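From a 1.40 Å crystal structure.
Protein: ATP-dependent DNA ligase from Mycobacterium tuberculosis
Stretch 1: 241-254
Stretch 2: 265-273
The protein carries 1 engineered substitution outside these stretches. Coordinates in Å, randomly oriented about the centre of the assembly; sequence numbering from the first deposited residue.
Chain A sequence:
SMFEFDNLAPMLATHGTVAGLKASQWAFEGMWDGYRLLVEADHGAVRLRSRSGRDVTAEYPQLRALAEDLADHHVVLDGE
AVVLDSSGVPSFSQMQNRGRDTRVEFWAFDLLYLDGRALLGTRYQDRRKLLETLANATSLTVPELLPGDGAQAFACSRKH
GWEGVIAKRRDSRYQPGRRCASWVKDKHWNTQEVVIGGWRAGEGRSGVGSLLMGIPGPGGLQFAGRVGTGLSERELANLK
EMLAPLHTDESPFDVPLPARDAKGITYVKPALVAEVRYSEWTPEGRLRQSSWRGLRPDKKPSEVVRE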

ATOM      1  N   GLU A 241       5.858  19.560  -3.387  1.00 30.91           N
ATOM      2  CA  GLU A 241       7.308  19.382  -3.386  1.00 28.43           C
ATOM      3  C   GLU A 241       7.754  18.481  -4.535  1.00 19.85           C
ATOM      4  O   GLU A 241       8.694  18.817  -5.266  1.00 19.54           O
ATOM      5  CB  GLU A 241       7.773  18.848  -2.025  1.00 32.07           C
ATOM      6  CG  GLU A 241       9.198  18.320  -1.992  1.00 35.91           C
ATOM      7  CD  GLU A 241       9.746  18.210  -0.581  1.00 42.24           C
ATOM      8  OE1 GLU A 241       9.014  18.550   0.372  1.00 46.37           O
ATOM      9  OE2 GLU A 241      10.907  17.778  -0.426  1.00 36.38           O
ATOM     10  N   MET A 242       7.070  17.352  -4.732  1.00 17.84           N
ATOM     11  CA  MET A 242       7.415  16.455  -5.834  1.00 16.48           C
ATOM     12  C   MET A 242       7.068  17.050  -7.194  1.00 21.78           C
ATOM     13  O   MET A 242       7.711  16.713  -8.192  1.00 18.06           O
ATOM     14  CB  MET A 242       6.717  15.104  -5.678  1.00 15.78           C
ATOM     15  CG  MET A 242       7.312  14.175  -4.624  1.00 22.85           C
ATOM     16  SD  MET A 242       9.108  14.021  -4.689  1.00 25.46           S
ATOM     17  CE  MET A 242       9.327  13.137  -6.235  1.00 24.61           C
ATOM     18  N   LEU A 243       6.063  17.923  -7.260  1.00 18.54           N
ATOM     19  CA  LEU A 243       5.657  18.498  -8.539  1.00 17.66           C
ATOM     20  C   LEU A 243       6.509  19.700  -8.930  1.00 18.09           C
ATOM     21  O   LEU A 243       6.673  19.985 -10.123  1.00 17.76           O
ATOM     22  CB  LEU A 243       4.182  18.908  -8.472  1.00 17.69           C
ATOM     23  CG  LEU A 243       3.186  17.755  -8.333  1.00 20.68           C
ATOM     24  CD1 LEU A 243       1.861  18.239  -7.755  1.00 24.50           C
ATOM     25  CD2 LEU A 243       2.962  17.065  -9.678  1.00 20.26           C
ATOM     26  N   ALA A 244       7.065  20.410  -7.944  1.00 17.71           N
ATOM     27  CA  ALA A 244       7.779  21.652  -8.225  1.00 16.27           C
ATOM     28  C   ALA A 244       8.924  21.527  -9.234  1.00 16.71           C
ATOM     29  O   ALA A 244       9.041  22.405 -10.104  1.00 20.63           O
ATOM     30  CB  ALA A 244       8.263  22.295  -6.915  1.00 17.80           C
ATOM     31  N   PRO A 245       9.787  20.502  -9.182  1.00 16.91           N
ATOM     32  CA  PRO A 245      10.866  20.419 -10.180  1.00 16.99           C
ATOM     33  C   PRO A 245      10.366  20.181 -11.596  1.00 16.66           C
ATOM     34  O   PRO A 245      11.157  20.327 -12.536  1.00 17.45           O
ATOM     35  CB  PRO A 245      11.705  19.226  -9.693  1.00 18.84           C
ATOM     36  CG  PRO A 245      11.336  19.032  -8.250  1.00 18.57           C
ATOM     37  CD  PRO A 245       9.909  19.462  -8.144  1.00 17.72           C
ATOM     38  N   LEU A 246       9.090  19.837 -11.768  1.00 15.95           N
ATOM     39  CA  LEU A 246       8.539  19.462 -13.060  1.00 15.71           C
ATOM     40  C   LEU A 246       7.708  20.567 -13.692  1.00 18.48           C
ATOM     41  O   LEU A 246       7.141  20.358 -14.769  1.00 16.72           O
ATOM     42  CB  LEU A 246       7.684  18.209 -12.905  1.00 15.61           C
ATOM     43  CG  LEU A 246       8.368  17.048 -12.177  1.00 15.85           C
ATOM     44  CD1 LEU A 246       7.392  15.891 -12.033  1.00 18.59           C
ATOM     45  CD2 LEU A 246       9.631  16.603 -12.903  1.00 18.74           C
ATOM     46  N   HIS A 247       7.619  21.736 -13.064  1.00 18.82           N
ATOM     47  CA  HIS A 247       6.763  22.789 -13.591  1.00 22.76           C
ATOM     48  C   HIS A 247       7.206  23.194 -14.989  1.00 21.34           C
ATOM     49  O   HIS A 247       8.398  23.227 -15.301  1.00 25.30           O
ATOM     50  CB  HIS A 247       6.753  24.004 -12.660  1.00 24.27           C
ATOM     51  CG  HIS A 247       5.957  23.793 -11.407  1.00 39.41           C
ATOM     52  ND1 HIS A 247       5.741  24.791 -10.481  1.00 43.13           N
ATOM     53  CD2 HIS A 247       5.333  22.691 -10.924  1.00 40.76           C
ATOM     54  CE1 HIS A 247       5.016  24.314  -9.485  1.00 42.14           C
ATOM     55  NE2 HIS A 247       4.755  23.042  -9.729  1.00 39.05           N
ATOM     56  N   THR A 248       6.227  23.471 -15.846  1.00 20.91           N
ATOM     57  CA  THR A 248       6.502  23.848 -17.221  1.00 23.15           C
ATOM     58  C   THR A 248       5.311  24.628 -17.742  1.00 22.23           C
ATOM     59  O   THR A 248       4.195  24.491 -17.235  1.00 23.89           O
ATOM     60  CB  THR A 248       6.757  22.621 -18.099  1.00 23.63           C
ATOM     61  OG1 THR A 248       6.968  23.043 -19.450  1.00 28.02           O
ATOM     62  CG2 THR A 248       5.567  21.674 -18.050  1.00 20.79           C
ATOM     63  N   ASP A 249       5.574  25.469 -18.743  1.00 25.02           N
ATOM     64  CA  ASP A 249       4.525  26.192 -19.449  1.00 28.01           C
ATOM     65  C   ASP A 249       3.877  25.364 -20.548  1.00 28.54           C
ATOM     66  O   ASP A 249       2.862  25.795 -21.107  1.00 32.49           O
ATOM     67  CB  ASP A 249       5.093  27.464 -20.085  1.00 36.56           C
ATOM     68  CG  ASP A 249       5.533  28.484 -19.060  1.00 56.59           C
ATOM     69  OD1 ASP A 249       6.444  29.279 -19.374  1.00 64.33           O
ATOM     70  OD2 ASP A 249       4.971  28.495 -17.944  1.00 63.04           O
ATOM     71  N   GLU A 250       4.432  24.203 -20.877  1.00 24.40           N
ATOM     72  CA  GLU A 250       3.976  23.408 -22.009  1.00 25.76           C
ATOM     73  C   GLU A 250       3.026  22.328 -21.504  1.00 21.52           C
ATOM     74  O   GLU A 250       3.395  21.519 -20.647  1.00 25.37           O
ATOM     75  CB  GLU A 250       5.165  22.785 -22.744  1.00 32.39           C
ATOM     76  CG  GLU A 250       4.801  21.625 -23.674  1.00 49.89           C
ATOM     77  CD  GLU A 250       5.559  21.653 -24.998  1.00 65.86           C
ATOM     78  OE1 GLU A 250       5.670  22.741 -25.602  1.00 69.84           O
ATOM     79  OE2 GLU A 250       6.039  20.585 -25.439  1.00 69.58           O
ATOM     80  N   SER A 251       1.804  22.328 -22.018  1.00 19.47           N
ATOM     81  CA  SER A 251       0.860  21.290 -21.660  1.00 17.31           C
ATOM     82  C   SER A 251       1.332  19.953 -22.227  1.00 18.91           C
ATOM     83  O   SER A 251       1.762  19.885 -23.385  1.00 17.91           O
ATOM     84  CB  SER A 251      -0.516  21.606 -22.238  1.00 16.40           C
ATOM     85  OG  SER A 251      -1.365  20.485 -22.051  1.00 18.30           O
ATOM     86  N   PRO A 252       1.274  18.882 -21.442  1.00 15.24           N
ATOM     87  CA  PRO A 252       1.640  17.555 -21.948  1.00 14.93           C
ATOM     88  C   PRO A 252       0.493  16.790 -22.587  1.00 15.44           C
ATOM     89  O   PRO A 252       0.702  15.662 -23.048  1.00 17.15           O
ATOM     90  CB  PRO A 252       2.101  16.843 -20.671  1.00 15.56           C
ATOM     91  CG  PRO A 252       1.204  17.415 -19.609  1.00 14.40           C
ATOM     92  CD  PRO A 252       1.049  18.874 -19.977  1.00 15.10           C
ATOM     93  N   PHE A 253      -0.696  17.374 -22.642  1.00 15.46           N
ATOM     94  CA  PHE A 253      -1.872  16.659 -23.116  1.00 14.05           C
ATOM     95  C   PHE A 253      -1.970  16.705 -24.636  1.00 14.97           C
ATOM     96  O   PHE A 253      -1.486  17.636 -25.277  1.00 16.62           O
ATOM     97  CB  PHE A 253      -3.124  17.246 -22.469  1.00 14.66           C
ATOM     98  CG  PHE A 253      -3.170  17.016 -20.989  1.00 13.27           C
ATOM     99  CD1 PHE A 253      -3.587  15.798 -20.490  1.00 14.15           C
ATOM    100  CD2 PHE A 253      -2.758  18.010 -20.103  1.00 15.67           C
ATOM    101  CE1 PHE A 253      -3.601  15.560 -19.126  1.00 13.45           C
ATOM    102  CE2 PHE A 253      -2.762  17.774 -18.725  1.00 14.92           C
ATOM    103  CZ  PHE A 253      -3.202  16.560 -18.245  1.00 15.27           C
ATOM    104  N   ASP A 254      -2.594  15.666 -25.203  1.00 15.81           N
ATOM    105  CA  ASP A 254      -2.709  15.552 -26.654  1.00 15.15           C
ATOM    106  C   ASP A 254      -3.734  16.496 -27.273  1.00 16.01           C
ATOM    107  O   ASP A 254      -3.728  16.669 -28.492  1.00 20.00           O
ATOM    108  CB  ASP A 254      -2.941  14.092 -27.093  1.00 16.94           C
ATOM    109  CG  ASP A 254      -4.326  13.569 -26.767  1.00 19.57           C
ATOM    110  OD1 ASP A 254      -5.060  14.186 -25.974  1.00 22.20           O
ATOM    111  OD2 ASP A 254      -4.686  12.507 -27.321  1.00 28.13           O
ATOM    112  N   ILE A 265      -4.470  26.021 -13.558  1.00 19.98           N
ATOM    113  CA  ILE A 265      -3.595  24.859 -13.643  1.00 24.71           C
ATOM    114  C   ILE A 265      -2.134  25.284 -13.715  1.00 21.37           C
ATOM    115  O   ILE A 265      -1.780  26.304 -14.314  1.00 22.50           O
ATOM    116  CB  ILE A 265      -3.997  23.962 -14.831  1.00 18.90           C
ATOM    117  CG1 ILE A 265      -3.470  22.546 -14.629  1.00 20.50           C
ATOM    118  CG2 ILE A 265      -3.483  24.537 -16.152  1.00 21.96           C
ATOM    119  CD1 ILE A 265      -3.845  21.618 -15.767  1.00 20.83           C
ATOM    120  N   THR A 266      -1.281  24.497 -13.065  1.00 18.80           N
ATOM    121  CA  THR A 266       0.153  24.496 -13.313  1.00 19.64           C
ATOM    122  C   THR A 266       0.467  23.184 -14.019  1.00 16.06           C
ATOM    123  O   THR A 266       0.208  22.108 -13.467  1.00 19.39           O
ATOM    124  CB  THR A 266       0.922  24.577 -11.994  1.00 21.19           C
ATOM    125  OG1 THR A 266       0.522  25.759 -11.290  1.00 25.90           O
ATOM    126  CG2 THR A 266       2.428  24.634 -12.257  1.00 25.46           C
ATOM    127  N   TYR A 267       1.005  23.277 -15.235  1.00 16.81           N
ATOM    128  CA  TYR A 267       1.370  22.069 -15.970  1.00 17.54           C
ATOM    129  C   TYR A 267       2.693  21.515 -15.461  1.00 18.76           C
ATOM    130  O   TYR A 267       3.545  22.257 -14.956  1.00 21.36           O
ATOM    131  CB  TYR A 267       1.484  22.359 -17.471  1.00 16.34           C
ATOM    132  CG  TYR A 267       0.149  22.615 -18.136  1.00 18.85           C
ATOM    133  CD1 TYR A 267      -0.791  21.596 -18.241  1.00 17.84           C
ATOM    134  CD2 TYR A 267      -0.177  23.868 -18.609  1.00 15.96           C
ATOM    135  CE1 TYR A 267      -2.015  21.816 -18.815  1.00 15.59           C
ATOM    136  CE2 TYR A 267      -1.404  24.096 -19.196  1.00 19.22           C
ATOM    137  CZ  TYR A 267      -2.317  23.060 -19.281  1.00 16.63           C
ATOM    138  OH  TYR A 267      -3.550  23.277 -19.867  1.00 17.91           O
ATOM    139  N   VAL A 268       2.855  20.198 -15.580  1.00 14.65           N
ATOM    140  CA  VAL A 268       4.104  19.539 -15.224  1.00 17.51           C
ATOM    141  C   VAL A 268       4.575  18.649 -16.364  1.00 19.05           C
ATOM    142  O   VAL A 268       3.781  18.163 -17.185  1.00 16.70           O
ATOM    143  CB  VAL A 268       4.013  18.745 -13.906  1.00 16.38           C
ATOM    144  CG1 VAL A 268       3.855  19.718 -12.734  1.00 16.88           C
ATOM    145  CG2 VAL A 268       2.873  17.741 -13.952  1.00 15.07           C
ATOM    146  N   LYS A 269       5.888  18.456 -16.425  1.00 16.93           N
ATOM    147  CA  LYS A 269       6.433  17.424 -17.284  1.00 15.49           C
ATOM    148  C   LYS A 269       5.830  16.079 -16.871  1.00 17.44           C
ATOM    149  O   LYS A 269       5.656  15.821 -15.674  1.00 17.10           O
ATOM    150  CB  LYS A 269       7.957  17.393 -17.159  1.00 17.82           C
ATOM    151  CG  LYS A 269       8.643  18.639 -17.729  1.00 26.32           C
ATOM    152  N   PRO A 270       5.458  15.233 -17.836  1.00 15.17           N
ATOM    153  CA  PRO A 270       4.691  14.005 -17.544  1.00 14.85           C
ATOM    154  C   PRO A 270       5.577  12.882 -17.031  1.00 19.09           C
ATOM    155  O   PRO A 270       5.720  11.823 -17.656  1.00 19.13           O
ATOM    156  CB  PRO A 270       4.058  13.688 -18.909  1.00 15.38           C
ATOM    157  CG  PRO A 270       5.032  14.231 -19.908  1.00 15.78           C
ATOM    158  CD  PRO A 270       5.603  15.483 -19.279  1.00 14.23           C
ATOM    159  N   ALA A 271       6.164  13.110 -15.856  1.00 17.20           N
ATOM    160  CA  ALA A 271       7.162  12.218 -15.291  1.00 15.58           C
ATOM    161  C   ALA A 271       6.654  11.357 -14.141  1.00 17.20           C
ATOM    162  O   ALA A 271       7.246  10.302 -13.884  1.00 19.47           O
ATOM    163  CB  ALA A 271       8.375  13.024 -14.804  1.00 22.18           C
ATOM    164  N   LEU A 272       5.587  11.763 -13.457  1.00 16.51           N
ATOM    165  CA  LEU A 272       5.136  11.104 -12.232  1.00 16.22           C
ATOM    166  C   LEU A 272       3.930  10.210 -12.483  1.00 17.13           C
ATOM    167  O   LEU A 272       2.919  10.657 -13.039  1.00 16.21           O
ATOM    168  CB  LEU A 272       4.748  12.142 -11.182  1.00 16.32           C
ATOM    169  CG  LEU A 272       5.831  13.007 -10.553  1.00 23.74           C
ATOM    170  CD1 LEU A 272       5.221  13.766  -9.391  1.00 26.83           C
ATOM    171  CD2 LEU A 272       7.008  12.166 -10.095  1.00 27.59           C
ATOM    172  N   VAL A 273       4.027   8.969 -12.044  1.00 14.56           N
ATOM    173  CA  VAL A 273       2.928   8.014 -12.073  1.00 15.81           C
ATOM    174  C   VAL A 273       2.202   8.059 -10.734  1.00 14.82           C
ATOM    175  O   VAL A 273       2.821   8.173  -9.666  1.00 15.27           O
ATOM    176  CB  VAL A 273       3.456   6.598 -12.378  1.00 16.17           C
ATOM    177  CG1 VAL A 273       2.334   5.574 -12.396  1.00 16.01           C
ATOM    178  CG2 VAL A 273       4.221   6.594 -13.685  1.00 17.93           C
TER
HETATM  179  O   HOH W   1       2.031  25.874 -16.152  1.00 23.48           O
HETATM  180  O   HOH W   2       4.459  19.042 -19.853  1.00 23.35           O
HETATM  181  O   HOH W   3      -3.710  21.814 -22.135  1.00 16.35           O

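The apolar centre is built around L246, whose CA-to-CB bond points toward the second stretch. Its side chain, in the m,t rotamer, lies against L272, with L246 CD1 3.6 Å from L272 CG, while L246 CB packs 3.8 Å from V268 CB. L243, a helical residue, widens this patch: its CD2 reaches both L272 CD1 at 4.0 Å and V268 CG1 at 4.1 Å, so one methyl serves two partners.

A second apolar cluster forms around Y267, which gives up more area to the contact than any other residue. S251 CB sits over one face of its ring, 3.8 Å from the centroid and 14° off the normal. P252 CD approaches Y267 CD1 at 3.7 Å, and the edge of the F253 ring meets the tyrosine, F253 CD2 to Y267 CE1 being 4.1 Å. H247 follows a similar rule: although its CA-to-CB bond points away, the imidazole turns back, and T266 CG2 stands 3.6 Å from the ring centroid, almost exactly on the normal.

Between these clusters the backbones fix the register with two hydrogen bonds. K269 N donates to L246 O at 2.8 Å, and T248 N donates to Y267 O at 3.1 Å; these flank the antiparallel, non-hydrogen-bonded pair H247 and V268. That pair draws close enough for V268 CA to contact L246 O at 3.2 Å and H247 CA to contact Y267 O at 3.5 Å.

Beyond the bond from T248 N, the polar links across the contact pass through water. T248 O and Y267 O, both acceptors, lie 3.3 Å apart without bonding; water 1 joins T248 O, to which it donates, and Y267 N, from which it accepts. Water 2 donates to both E250 O and V268 O, and water 3 links S251 OG with Y267 OH. S251 OG also accepts from F253 N at 3.2 Å, a local bond within the first stretch, made by the same oxygen that holds water 3.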